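Beta-galactosidase (Bacillus circulans, PDB 4MAD) probably hydrolyses terminal non-reducing beta-D-galactose residues from beta-D-galactosides, as a glycoside hydrolase of family 35. Local coordinates at residues A[47-52]-A[95-100]; A[327-332]-A[345-350]; A[400-405]-A[443-448]; A[409-414]-A[476-481]. All coordinates share one frame; numbering follows the deposited sequence.

In the fold
The four contacts fall into two pairs on opposite sides of the chain's centre. Interactions 1 and 2 lie on the outside of the (beta/alpha)8 barrel, with centres about 15 Å apart. Helix 48-58, part of interaction 1, is also packed on by interaction 2; its Asp-50 touches Pro-348. Interaction 1 closes before interaction 2 opens, and both precede interactions 3 and 4, whose segments alternate. These two lie in the first all-beta domain, with centres about 14 Å apart, and strands 440-445 and 409-417 are neighbours in one sheet. Leu-480 of interaction 4 packs on Ile-402 and Leu-445 of interaction 3. Centres of the two pairs are 53 to 64 Å apart, so each pair belongs to the local packing of its own domain.

Interaction 1. Residues A[47-52]-A[95-100]; sequences YWEDRL and EKVGLH
Glu-49 and Lys-96 cross at about a right angle, with the carboxylate against CE and NZ of the lysine. The Glu-49 chain is extended, with CG anti to the backbone N (chi1 -178°), and this carries the carboxylate out towards the neighbouring helix. Lys-96 NZ lies 3.1 Å from Glu-49 OE2 in a salt bridge. The second oxygen, Glu-49 OE1, receives a weak hydrogen bond from Lys-96 NZ at 3.4 Å. The carbon before the amine also presses in, with Lys-96 CE 2.9 Å from Glu-49 OE2. An alanine in place of Glu-49 would remove the carboxylate, and the Lys-96 side chain would probably be less fixed against helix 48-58. Next to this salt bridge the contact is apolar. Val-97 points at the helix opposite, and Val-97 CG1 sits 3.8 Å from the carbonyl Leu-52 O. Its other methyl, Val-97 CG2, is 4.3 Å from Leu-52 CB. Leu-52 and Leu-99 cross obliquely, with Leu-52 CD2 4.0 Å from Leu-99 CD1. Leu-52 also touches Phe-90 of helix 87-97 and Met-38 of barrel strand 34-38. Between Val-97 and Leu-99 the chain leaves helix 87-97 through a Schellman motif at Gly-98, whose positive phi (89°) suits a glycine. This turn brings Leu-99 back towards helix 48-58. Lys-56 of that helix bonds to Gly-98 O. The contact thus joins two neighbouring outer helices of a TIM barrel, at the point where the second one turns into barrel strand 100-104.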
loop_
_atom_site.group_PDB
_atom_site.type_symbol
_atom_site.label_atom_id
_atom_site.label_comp_id
_atom_site.label_asym_id
_atom_site.label_seq_id
_atom_site.Cartn_x
_atom_site.Cartn_y
_atom_site.Cartn_z
ATOM N N TYR A 47 -15.800 -8.520 3.932
ATOM C CA TYR A 47 -16.024 -7.441 4.871
ATOM C C TYR A 47 -16.385 -6.056 4.285
ATOM O O TYR A 47 -16.676 -5.145 5.008
ATOM C CB TYR A 47 -14.845 -7.334 5.838
ATOM C CG TYR A 47 -14.676 -8.447 6.848
ATOM C CD1 TYR A 47 -15.747 -9.195 7.283
ATOM C CD2 TYR A 47 -13.461 -8.696 7.422
ATOM C CE1 TYR A 47 -15.591 -10.162 8.200
ATOM C CE2 TYR A 47 -13.310 -9.657 8.355
ATOM C CZ TYR A 47 -14.372 -10.406 8.738
ATOM O OH TYR A 47 -14.281 -11.369 9.694
ATOM N N TRP A 48 -16.439 -5.948 2.972
ATOM C CA TRP A 48 -16.696 -4.657 2.396
ATOM C C TRP A 48 -18.056 -4.106 2.859
ATOM O O TRP A 48 -18.183 -2.974 3.202
ATOM C CB TRP A 48 -16.627 -4.719 0.867
ATOM C CG TRP A 48 -15.298 -4.859 0.274
ATOM C CD1 TRP A 48 -14.094 -4.589 0.849
ATOM C CD2 TRP A 48 -14.998 -5.277 -1.053
ATOM N NE1 TRP A 48 -13.093 -4.808 -0.013
ATOM C CE2 TRP A 48 -13.612 -5.238 -1.199
ATOM C CE3 TRP A 48 -15.770 -5.659 -2.142
ATOM C CZ2 TRP A 48 -12.984 -5.589 -2.379
ATOM C CZ3 TRP A 48 -15.155 -6.007 -3.286
ATOM C CH2 TRP A 48 -13.777 -5.973 -3.410
ATOM N N GLU A 49 -19.068 -4.938 2.884
ATOM C CA GLU A 49 -20.366 -4.442 3.301
ATOM C C GLU A 49 -20.346 -3.960 4.734
ATOM O O GLU A 49 -20.910 -2.976 5.060
ATOM C CB GLU A 49 -21.436 -5.498 3.119
ATOM C CG GLU A 49 -22.824 -4.993 3.502
ATOM C CD GLU A 49 -23.948 -5.784 2.886
ATOM O OE1 GLU A 49 -23.775 -6.875 2.434
ATOM O OE2 GLU A 49 -25.042 -5.299 2.880
ATOM N N ASP A 50 -19.652 -4.670 5.578
ATOM C CA ASP A 50 -19.631 -4.311 6.969
ATOM C C ASP A 50 -19.055 -2.918 7.118
ATOM O O ASP A 50 -19.605 -2.101 7.784
ATOM C CB ASP A 50 -18.748 -5.270 7.742
ATOM C CG ASP A 50 -18.619 -4.893 9.207
ATOM O OD1 ASP A 50 -19.559 -5.107 9.943
ATOM O OD2 ASP A 50 -17.596 -4.354 9.616
ATOM N N ARG A 51 -17.915 -2.671 6.481
ATOM C CA ARG A 51 -17.302 -1.384 6.634
ATOM C C ARG A 51 -18.123 -0.271 6.048
ATOM O O ARG A 51 -18.235 0.744 6.618
ATOM C CB ARG A 51 -15.894 -1.374 6.090
ATOM C CG ARG A 51 -15.116 -2.615 6.402
ATOM C CD ARG A 51 -14.575 -2.668 7.805
ATOM N NE ARG A 51 -13.511 -3.640 7.965
ATOM C CZ ARG A 51 -13.674 -4.848 8.474
ATOM N NH1 ARG A 51 -14.842 -5.240 8.878
ATOM N NH2 ARG A 51 -12.669 -5.678 8.574
ATOM N N LEU A 52 -18.685 -0.518 4.880
ATOM C CA LEU A 52 -19.505 0.481 4.234
ATOM C C LEU A 52 -20.744 0.830 5.059
ATOM O O LEU A 52 -21.077 1.932 5.157
ATOM C CB LEU A 52 -19.905 0.056 2.827
ATOM C CG LEU A 52 -18.709 -0.025 1.908
ATOM C CD1 LEU A 52 -18.922 -0.798 0.695
ATOM C CD2 LEU A 52 -18.231 1.349 1.612
ATOM N N GLU A 95 -23.278 1.297 -3.447
ATOM C CA GLU A 95 -24.592 1.625 -3.934
ATOM C C GLU A 95 -25.687 0.925 -3.128
ATOM O O GLU A 95 -26.611 1.530 -2.780
ATOM C CB GLU A 95 -24.723 1.245 -5.382
ATOM C CG GLU A 95 -26.038 1.617 -5.956
ATOM C CD GLU A 95 -26.168 1.246 -7.397
ATOM O OE1 GLU A 95 -25.987 0.077 -7.690
ATOM O OE2 GLU A 95 -26.472 2.100 -8.219
ATOM N N LYS A 96 -25.527 -0.327 -2.799
ATOM C CA LYS A 96 -26.541 -1.066 -2.043
ATOM C C LYS A 96 -26.795 -0.468 -0.656
ATOM O O LYS A 96 -27.881 -0.432 -0.143
ATOM C CB LYS A 96 -26.048 -2.480 -1.908
ATOM C CG LYS A 96 -26.880 -3.366 -1.140
ATOM C CD LYS A 96 -26.261 -4.746 -0.872
ATOM C CE LYS A 96 -26.719 -5.275 0.491
ATOM N NZ LYS A 96 -26.667 -6.755 0.699
ATOM N N VAL A 97 -25.707 -0.019 -0.071
ATOM C CA VAL A 97 -25.710 0.511 1.249
ATOM C C VAL A 97 -26.179 1.940 1.211
ATOM O O VAL A 97 -26.479 2.489 2.215
ATOM C CB VAL A 97 -24.298 0.436 1.837
ATOM C CG1 VAL A 97 -24.075 1.440 2.854
ATOM C CG2 VAL A 97 -24.011 -0.920 2.315
ATOM N N GLY A 98 -26.290 2.504 0.024
ATOM C CA GLY A 98 -26.755 3.849 -0.104
ATOM C C GLY A 98 -25.755 4.985 -0.056
ATOM O O GLY A 98 -26.099 6.033 0.404
ATOM N N LEU A 99 -24.560 4.775 -0.564
ATOM C CA LEU A 99 -23.567 5.830 -0.617
ATOM C C LEU A 99 -23.304 6.269 -2.049
ATOM O O LEU A 99 -23.223 5.477 -2.916
ATOM C CB LEU A 99 -22.247 5.389 -0.004
ATOM C CG LEU A 99 -22.299 4.988 1.450
ATOM C CD1 LEU A 99 -21.208 4.054 1.845
ATOM C CD2 LEU A 99 -22.226 6.172 2.246
ATOM N N HIS A 100 -23.133 7.552 -2.239
ATOM C CA HIS A 100 -22.536 8.013 -3.464
ATOM C C HIS A 100 -21.092 7.550 -3.487
ATOM O O HIS A 100 -20.534 7.248 -2.492
ATOM C CB HIS A 100 -22.543 9.511 -3.574
ATOM C CG HIS A 100 -23.881 10.109 -3.457
ATOM N ND1 HIS A 100 -24.915 9.746 -4.274
ATOM C CD2 HIS A 100 -24.376 11.018 -2.594
ATOM C CE1 HIS A 100 -25.993 10.411 -3.928
ATOM N NE2 HIS A 100 -25.696 11.192 -2.910
#

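Interaction 2. Residues A[327-332]-A[345-350]; sequences EKFYAV and LNLPAP
Helix 327-339 lies on the outside of the TIM barrel, next to helix 48-58. The chain that leaves it doubles back, and residues 345-350 run past the helix without regular structure on the way to strand 357-366. Two aromatic rings of the helix meet two leucines of this loop. No hydrogen bond links the segments. The loop touches most closely at the exposed ring, Tyr-330, while the buried ring, Phe-329, meets it more loosely. Tyr-330 crosses Leu-345 at about a right angle, and Leu-345 CD2 comes in at the ring edge, 3.7 Å from Tyr-330 CE1. The tip of Phe-329 meets Leu-347 end to end, with Phe-329 CZ 4.1 Å from Leu-347 CD2. Leu-345 CD1 lies near the plane of the same ring, 4.4 Å from Phe-329 CE2. Cys-58 of helix 48-58 and Leu-319 of a loop also touch this ring. The two aromatic side chains also support each other, as Phe-329 CD2 lies 4.0 Å above the plane of the Tyr-330 ring, over its centre. At the exposed end of the contact, Tyr-330 crosses Leu-347 obliquely, and Tyr-330 OH rests 3.7 Å from the methyl carbon Leu-347 CD1.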
loop_
_atom_site.group_PDB
_atom_site.type_symbol
_atom_site.label_atom_id
_atom_site.label_comp_id
_atom_site.label_asym_id
_atom_site.label_seq_id
_atom_site.Cartn_x
_atom_site.Cartn_y
_atom_site.Cartn_z
ATOM N N GLU A 327 -13.810 5.844 19.311
ATOM C CA GLU A 327 -14.238 7.090 19.905
ATOM C C GLU A 327 -14.324 8.223 18.843
ATOM O O GLU A 327 -15.230 8.988 18.868
ATOM C CB GLU A 327 -13.327 7.486 21.065
ATOM C CG GLU A 327 -13.633 6.733 22.350
ATOM C CD GLU A 327 -12.609 6.943 23.475
ATOM O OE1 GLU A 327 -12.005 8.008 23.586
ATOM O OE2 GLU A 327 -12.412 5.985 24.248
ATOM N N LYS A 328 -13.388 8.251 17.896
ATOM C CA LYS A 328 -13.396 9.232 16.854
ATOM C C LYS A 328 -14.680 9.129 16.051
ATOM O O LYS A 328 -15.300 10.107 15.754
ATOM C CB LYS A 328 -12.236 9.000 15.932
ATOM C CG LYS A 328 -11.293 10.028 16.015
ATOM C CD LYS A 328 -10.320 9.978 14.880
ATOM C CE LYS A 328 -8.977 10.026 15.430
ATOM N NZ LYS A 328 -8.072 10.018 14.317
ATOM N N PHE A 329 -15.118 7.912 15.799
ATOM C CA PHE A 329 -16.310 7.684 15.013
ATOM C C PHE A 329 -17.536 8.347 15.652
ATOM O O PHE A 329 -18.212 9.072 15.012
ATOM C CB PHE A 329 -16.542 6.189 14.935
ATOM C CG PHE A 329 -17.841 5.755 14.275
ATOM C CD1 PHE A 329 -17.860 5.284 12.998
ATOM C CD2 PHE A 329 -19.011 5.759 14.950
ATOM C CE1 PHE A 329 -19.019 4.877 12.425
ATOM C CE2 PHE A 329 -20.162 5.328 14.346
ATOM C CZ PHE A 329 -20.143 4.891 13.100
ATOM N N TYR A 330 -17.742 8.122 16.934
ATOM C CA TYR A 330 -18.854 8.778 17.624
ATOM C C TYR A 330 -18.725 10.297 17.652
ATOM O O TYR A 330 -19.663 11.004 17.543
ATOM C CB TYR A 330 -19.036 8.201 19.013
ATOM C CG TYR A 330 -19.520 6.783 18.973
ATOM C CD1 TYR A 330 -20.793 6.479 18.545
ATOM C CD2 TYR A 330 -18.712 5.755 19.313
ATOM C CE1 TYR A 330 -21.237 5.199 18.506
ATOM C CE2 TYR A 330 -19.140 4.504 19.287
ATOM C CZ TYR A 330 -20.398 4.211 18.878
ATOM O OH TYR A 330 -20.763 2.925 18.858
ATOM N N ALA A 331 -17.516 10.760 17.840
ATOM C CA ALA A 331 -17.253 12.166 17.934
ATOM C C ALA A 331 -17.597 12.906 16.630
ATOM O O ALA A 331 -18.196 13.953 16.655
ATOM C CB ALA A 331 -15.831 12.397 18.295
ATOM N N VAL A 332 -17.171 12.322 15.525
ATOM C CA VAL A 332 -17.463 12.767 14.194
ATOM C C VAL A 332 -18.961 12.686 13.840
ATOM O O VAL A 332 -19.509 13.558 13.260
ATOM C CB VAL A 332 -16.632 11.974 13.173
ATOM C CG1 VAL A 332 -17.123 12.155 11.819
ATOM C CG2 VAL A 332 -15.227 12.341 13.268
ATOM N N LEU A 345 -28.822 5.885 14.943
ATOM C CA LEU A 345 -27.653 5.108 14.638
ATOM C C LEU A 345 -28.006 3.662 14.766
ATOM O O LEU A 345 -28.576 3.253 15.738
ATOM C CB LEU A 345 -26.542 5.473 15.605
ATOM C CG LEU A 345 -25.197 4.793 15.595
ATOM C CD1 LEU A 345 -24.510 5.118 14.360
ATOM C CD2 LEU A 345 -24.449 5.318 16.753
ATOM N N ASN A 346 -27.675 2.901 13.749
ATOM C CA ASN A 346 -27.895 1.480 13.738
ATOM C C ASN A 346 -26.669 0.779 13.166
ATOM O O ASN A 346 -26.391 0.881 12.005
ATOM C CB ASN A 346 -29.134 1.233 12.899
ATOM C CG ASN A 346 -29.444 -0.203 12.697
ATOM O OD1 ASN A 346 -29.473 -0.988 13.609
ATOM N ND2 ASN A 346 -29.722 -0.537 11.483
ATOM N N LEU A 347 -25.914 0.115 14.008
ATOM C CA LEU A 347 -24.731 -0.545 13.542
ATOM C C LEU A 347 -24.966 -2.027 13.343
ATOM O O LEU A 347 -25.754 -2.604 13.989
ATOM C CB LEU A 347 -23.585 -0.332 14.508
ATOM C CG LEU A 347 -22.954 1.046 14.634
ATOM C CD1 LEU A 347 -22.202 1.215 15.869
ATOM C CD2 LEU A 347 -22.111 1.361 13.465
ATOM N N PRO A 348 -24.159 -2.632 12.505
ATOM C CA PRO A 348 -24.133 -4.069 12.393
ATOM C C PRO A 348 -23.649 -4.676 13.689
ATOM O O PRO A 348 -23.035 -4.015 14.448
ATOM C CB PRO A 348 -23.072 -4.300 11.336
ATOM C CG PRO A 348 -22.947 -3.108 10.640
ATOM C CD PRO A 348 -23.258 -2.013 11.535
ATOM N N ALA A 349 -23.926 -5.948 13.899
ATOM C CA ALA A 349 -23.396 -6.647 15.060
ATOM C C ALA A 349 -21.890 -6.684 14.956
ATOM O O ALA A 349 -21.391 -6.992 13.918
ATOM C CB ALA A 349 -23.877 -8.046 15.067
ATOM N N PRO A 350 -21.188 -6.465 16.035
ATOM C CA PRO A 350 -19.735 -6.461 15.931
ATOM C C PRO A 350 -19.164 -7.810 15.491
ATOM O O PRO A 350 -19.724 -8.815 15.774
ATOM C CB PRO A 350 -19.292 -6.164 17.342
ATOM C CG PRO A 350 -20.349 -5.430 17.923
ATOM C CD PRO A 350 -21.611 -5.958 17.334
#

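Interaction 3. Residues A[400-405]-A[443-448]; sequences TTIKGA and VELTEE
The touching parts of the two backbones run almost at right angles, 91° apart, and one direct hydrogen bond joins them. Gly-404 N donates to Glu-448 O at 2.8 Å with an N-H...O angle of 156°, the donor standing above the plane of that carbonyl. A water makes a second link by donating to two carbonyls: it is 2.6 Å from Gly-404 O and 2.7 Å from Glu-447 O. Gly-404 has a positive phi (110°), which suits a residue without a side chain. Beside it, the methyl Ala-405 CB lies 3.6 Å from Glu-447 O. The side chains of Glu-447 and Glu-448 leave the backbone away from the contact. Ile-402 and Leu-445 point inward instead and meet loosely, with Ile-402 CD1 4.3 Å from Leu-445 CD1. Leu-480 packs against both. Strands 395-403 and 440-445 belong to different antiparallel sheets of the all-beta domain. Residues 446-448 lead from one sheet to the other. The polar links use main-chain atoms and water, so the junction probably depends on backbone shape, including the positive phi of Gly-404, and on the packing of two buried aliphatic side chains.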
loop_
_atom_site.group_PDB
_atom_site.type_symbol
_atom_site.label_atom_id
_atom_site.label_comp_id
_atom_site.label_asym_id
_atom_site.label_seq_id
_atom_site.Cartn_x
_atom_site.Cartn_y
_atom_site.Cartn_z
ATOM N N THR A 400 26.929 -15.717 -7.060
ATOM C CA THR A 400 28.052 -15.751 -7.978
ATOM C C THR A 400 29.221 -16.411 -7.306
ATOM O O THR A 400 29.303 -16.423 -6.110
ATOM C CB THR A 400 28.478 -14.368 -8.462
ATOM O OG1 THR A 400 29.333 -14.463 -9.608
ATOM C CG2 THR A 400 29.179 -13.652 -7.388
ATOM N N THR A 401 30.134 -16.927 -8.120
ATOM C CA THR A 401 31.338 -17.525 -7.627
ATOM C C THR A 401 32.560 -16.653 -7.876
ATOM O O THR A 401 32.822 -16.265 -8.942
ATOM C CB THR A 401 31.603 -18.917 -8.231
ATOM O OG1 THR A 401 30.442 -19.744 -8.134
ATOM C CG2 THR A 401 32.730 -19.583 -7.508
ATOM N N ILE A 402 33.290 -16.371 -6.846
ATOM C CA ILE A 402 34.512 -15.626 -6.948
ATOM C C ILE A 402 35.687 -16.606 -7.040
ATOM O O ILE A 402 35.830 -17.459 -6.265
ATOM C CB ILE A 402 34.719 -14.751 -5.745
ATOM C CG1 ILE A 402 33.575 -13.754 -5.590
ATOM C CG2 ILE A 402 35.958 -14.001 -5.857
ATOM C CD1 ILE A 402 33.262 -13.443 -4.200
ATOM N N LYS A 403 36.535 -16.437 -8.024
ATOM C CA LYS A 403 37.643 -17.329 -8.171
ATOM C C LYS A 403 38.959 -16.703 -7.770
ATOM O O LYS A 403 39.367 -15.757 -8.329
ATOM C CB LYS A 403 37.722 -17.794 -9.578
ATOM C CG LYS A 403 36.406 -18.162 -10.025
ATOM C CD LYS A 403 36.354 -19.414 -10.694
ATOM C CE LYS A 403 34.940 -19.666 -11.019
ATOM N NZ LYS A 403 34.881 -20.878 -11.772
ATOM N N GLY A 404 39.631 -17.323 -6.834
ATOM C CA GLY A 404 40.862 -16.840 -6.305
ATOM C C GLY A 404 40.707 -16.370 -4.904
ATOM O O GLY A 404 39.662 -15.961 -4.513
ATOM N N ALA A 405 41.791 -16.442 -4.155
ATOM C CA ALA A 405 41.778 -16.045 -2.792
ATOM C C ALA A 405 42.135 -14.580 -2.754
ATOM O O ALA A 405 43.275 -14.221 -2.805
ATOM C CB ALA A 405 42.757 -16.821 -2.034
ATOM N N VAL A 443 34.663 -8.718 4.037
ATOM C CA VAL A 443 34.705 -10.152 3.910
ATOM C C VAL A 443 36.125 -10.642 3.829
ATOM O O VAL A 443 36.987 -9.893 3.503
ATOM C CB VAL A 443 33.989 -10.619 2.712
ATOM C CG1 VAL A 443 32.561 -10.216 2.802
ATOM C CG2 VAL A 443 34.608 -10.076 1.523
ATOM N N GLU A 444 36.349 -11.898 4.184
ATOM C CA GLU A 444 37.644 -12.510 4.074
ATOM C C GLU A 444 37.571 -13.706 3.162
ATOM O O GLU A 444 37.014 -14.697 3.532
ATOM C CB GLU A 444 38.088 -12.999 5.415
ATOM C CG GLU A 444 38.093 -11.960 6.433
ATOM C CD GLU A 444 39.294 -11.118 6.316
ATOM O OE1 GLU A 444 40.055 -11.373 5.402
ATOM O OE2 GLU A 444 39.503 -10.228 7.139
ATOM N N LEU A 445 38.145 -13.594 1.982
ATOM C CA LEU A 445 38.058 -14.631 1.004
ATOM C C LEU A 445 39.350 -15.395 0.945
ATOM O O LEU A 445 40.229 -15.046 0.216
ATOM C CB LEU A 445 37.788 -14.009 -0.331
ATOM C CG LEU A 445 36.549 -13.155 -0.235
ATOM C CD1 LEU A 445 36.377 -12.344 -1.402
ATOM C CD2 LEU A 445 35.407 -14.047 -0.058
ATOM N N THR A 446 39.451 -16.423 1.750
ATOM C CA THR A 446 40.681 -17.151 1.825
ATOM C C THR A 446 40.694 -18.435 1.071
ATOM O O THR A 446 41.720 -19.012 0.920
ATOM C CB THR A 446 40.994 -17.467 3.224
ATOM O OG1 THR A 446 39.878 -18.125 3.770
ATOM C CG2 THR A 446 41.214 -16.227 3.978
ATOM N N GLU A 447 39.553 -18.907 0.630
ATOM C CA GLU A 447 39.522 -20.126 -0.133
ATOM C C GLU A 447 39.829 -19.915 -1.590
ATOM O O GLU A 447 39.817 -18.829 -2.034
ATOM C CB GLU A 447 38.218 -20.900 0.089
ATOM C CG GLU A 447 37.959 -21.293 1.563
ATOM C CD GLU A 447 38.575 -22.647 2.021
ATOM O OE1 GLU A 447 38.573 -23.626 1.279
ATOM O OE2 GLU A 447 39.028 -22.729 3.167
ATOM N N GLU A 448 40.092 -20.982 -2.330
ATOM C CA GLU A 448 40.328 -20.894 -3.760
ATOM C C GLU A 448 39.133 -20.382 -4.528
ATOM O O GLU A 448 39.276 -19.752 -5.516
ATOM C CB GLU A 448 40.686 -22.257 -4.330
ATOM C CG GLU A 448 42.038 -22.742 -3.950
ATOM C CD GLU A 448 43.095 -21.721 -4.218
ATOM O OE1 GLU A 448 43.367 -21.430 -5.399
ATOM O OE2 GLU A 448 43.654 -21.182 -3.260
HETATM O O HOH W 1 37.902 -17.193 -3.021
#

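Interaction 4. Residues A[409-414]-A[476-481]; sequences QALTVQ and EGVRLG
Gln-414 O is gripped by two backbone amides: Gly-477 N and Glu-476 N each donate to it at 2.8 Å. Two residues thus face one, which makes a classic beta bulge where both strands turn a corner. The Gln-414 side chain is also held at both ends of its amide. Arg-479 comes side-on, and two of its nitrogens donate to Gln-414 OE1, NE at 2.9 Å and NH2 at 3.1 Å. The NE bond runs nearly along the C=O axis, and the amide and guanidinium planes stand 79° apart. At the other end, Gln-414 NE2 donates to Glu-476 OE1 at 2.8 Å, meeting it from above the carboxylate plane. Segments 409-414 and 476-481 are neighbouring antiparallel strands in a four-stranded sheet of the all-beta domain. Thr-412 and Arg-479 form a hydrogen-bonded pair in it. Their side chains lie side by side, with Thr-412 CG2 3.8 Å above the guanidinium plane. Arg-479 NH1 donates to Gly-481 O, two residues further along the chain, at 3.1 Å. A leucine in place of Arg-479 would lose all three guanidinium bonds and would probably leave the Gln-414 side chain less fixed. On the buried face, Leu-411 crosses Leu-480 obliquely, and Leu-411 CD1 is 3.8 Å from Leu-480 CD2.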
loop_
_atom_site.group_PDB
_atom_site.type_symbol
_atom_site.label_atom_id
_atom_site.label_comp_id
_atom_site.label_asym_id
_atom_site.label_seq_id
_atom_site.Cartn_x
_atom_site.Cartn_y
_atom_site.Cartn_z
ATOM N N GLN A 409 38.645 -8.123 1.856
ATOM C CA GLN A 409 38.092 -7.178 0.908
ATOM C C GLN A 409 36.881 -6.445 1.458
ATOM O O GLN A 409 36.195 -6.960 2.248
ATOM C CB GLN A 409 37.647 -7.891 -0.347
ATOM C CG GLN A 409 38.740 -8.585 -1.062
ATOM C CD GLN A 409 39.665 -7.623 -1.751
ATOM O OE1 GLN A 409 39.242 -6.629 -2.205
ATOM N NE2 GLN A 409 40.921 -7.947 -1.826
ATOM N N ALA A 410 36.646 -5.254 0.971
ATOM C CA ALA A 410 35.437 -4.562 1.241
ATOM C C ALA A 410 34.461 -4.895 0.149
ATOM O O ALA A 410 34.727 -4.667 -0.995
ATOM C CB ALA A 410 35.652 -3.132 1.269
ATOM N N LEU A 411 33.341 -5.452 0.547
ATOM C CA LEU A 411 32.290 -5.764 -0.384
ATOM C C LEU A 411 31.325 -4.613 -0.419
ATOM O O LEU A 411 30.862 -4.201 0.582
ATOM C CB LEU A 411 31.526 -6.977 0.064
ATOM C CG LEU A 411 30.553 -7.531 -0.961
ATOM C CD1 LEU A 411 30.732 -8.964 -1.043
ATOM C CD2 LEU A 411 29.195 -7.267 -0.576
ATOM N N THR A 412 31.050 -4.084 -1.577
ATOM C CA THR A 412 30.076 -3.026 -1.683
ATOM C C THR A 412 28.958 -3.434 -2.615
ATOM O O THR A 412 29.204 -3.937 -3.669
ATOM C CB THR A 412 30.710 -1.722 -2.194
ATOM O OG1 THR A 412 31.744 -1.324 -1.301
ATOM C CG2 THR A 412 29.669 -0.629 -2.310
ATOM N N VAL A 413 27.748 -3.208 -2.161
ATOM C CA VAL A 413 26.595 -3.404 -2.994
ATOM C C VAL A 413 26.111 -2.054 -3.504
ATOM O O VAL A 413 25.738 -1.221 -2.744
ATOM C CB VAL A 413 25.443 -4.069 -2.263
ATOM C CG1 VAL A 413 24.356 -4.325 -3.181
ATOM C CG2 VAL A 413 25.850 -5.331 -1.639
ATOM N N GLN A 414 26.129 -1.919 -4.810
ATOM C CA GLN A 414 25.861 -0.685 -5.472
ATOM C C GLN A 414 24.655 -0.759 -6.388
ATOM O O GLN A 414 24.794 -1.177 -7.494
ATOM C CB GLN A 414 27.090 -0.317 -6.331
ATOM C CG GLN A 414 27.038 0.952 -7.075
ATOM C CD GLN A 414 28.365 1.270 -7.782
ATOM O OE1 GLN A 414 29.373 1.008 -7.264
ATOM N NE2 GLN A 414 28.308 1.851 -8.923
ATOM N N GLU A 476 23.007 -1.604 -9.613
ATOM C CA GLU A 476 24.098 -1.558 -10.577
ATOM C C GLU A 476 25.095 -2.721 -10.558
ATOM O O GLU A 476 25.489 -3.225 -11.572
ATOM C CB GLU A 476 24.872 -0.273 -10.348
ATOM C CG GLU A 476 24.113 0.974 -10.656
ATOM C CD GLU A 476 24.809 2.259 -10.215
ATOM O OE1 GLU A 476 25.992 2.432 -10.463
ATOM O OE2 GLU A 476 24.142 3.060 -9.594
ATOM N N GLY A 477 25.579 -3.026 -9.380
ATOM C CA GLY A 477 26.645 -3.995 -9.252
ATOM C C GLY A 477 26.980 -4.387 -7.833
ATOM O O GLY A 477 26.506 -3.785 -6.902
ATOM N N VAL A 478 27.823 -5.401 -7.713
ATOM C CA VAL A 478 28.453 -5.775 -6.463
ATOM C C VAL A 478 29.959 -5.825 -6.656
ATOM O O VAL A 478 30.405 -6.347 -7.601
ATOM C CB VAL A 478 27.975 -7.123 -5.999
ATOM C CG1 VAL A 478 28.562 -7.475 -4.710
ATOM C CG2 VAL A 478 26.481 -7.177 -5.948
ATOM N N ARG A 479 30.715 -5.242 -5.763
ATOM C CA ARG A 479 32.147 -5.207 -5.973
ATOM C C ARG A 479 32.962 -5.490 -4.737
ATOM O O ARG A 479 32.526 -5.247 -3.665
ATOM C CB ARG A 479 32.589 -3.900 -6.597
ATOM C CG ARG A 479 32.278 -2.708 -5.840
ATOM C CD ARG A 479 32.441 -1.447 -6.680
ATOM N NE ARG A 479 31.710 -0.298 -6.197
ATOM C CZ ARG A 479 32.132 0.557 -5.283
ATOM N NH1 ARG A 479 33.290 0.421 -4.689
ATOM N NH2 ARG A 479 31.389 1.564 -4.944
ATOM N N LEU A 480 34.159 -5.997 -4.970
ATOM C CA LEU A 480 35.127 -6.172 -3.934
ATOM C C LEU A 480 36.192 -5.119 -4.206
ATOM O O LEU A 480 36.795 -5.129 -5.225
ATOM C CB LEU A 480 35.718 -7.565 -4.066
ATOM C CG LEU A 480 34.750 -8.719 -3.845
ATOM C CD1 LEU A 480 35.315 -9.968 -4.259
ATOM C CD2 LEU A 480 34.255 -8.826 -2.443
ATOM N N GLY A 481 36.392 -4.196 -3.306
ATOM C CA GLY A 481 37.129 -3.020 -3.691
ATOM C C GLY A 481 36.419 -2.347 -4.865
ATOM O O GLY A 481 35.292 -2.003 -4.770
HETATM O O HOH W 2 34.113 -2.244 -2.293
#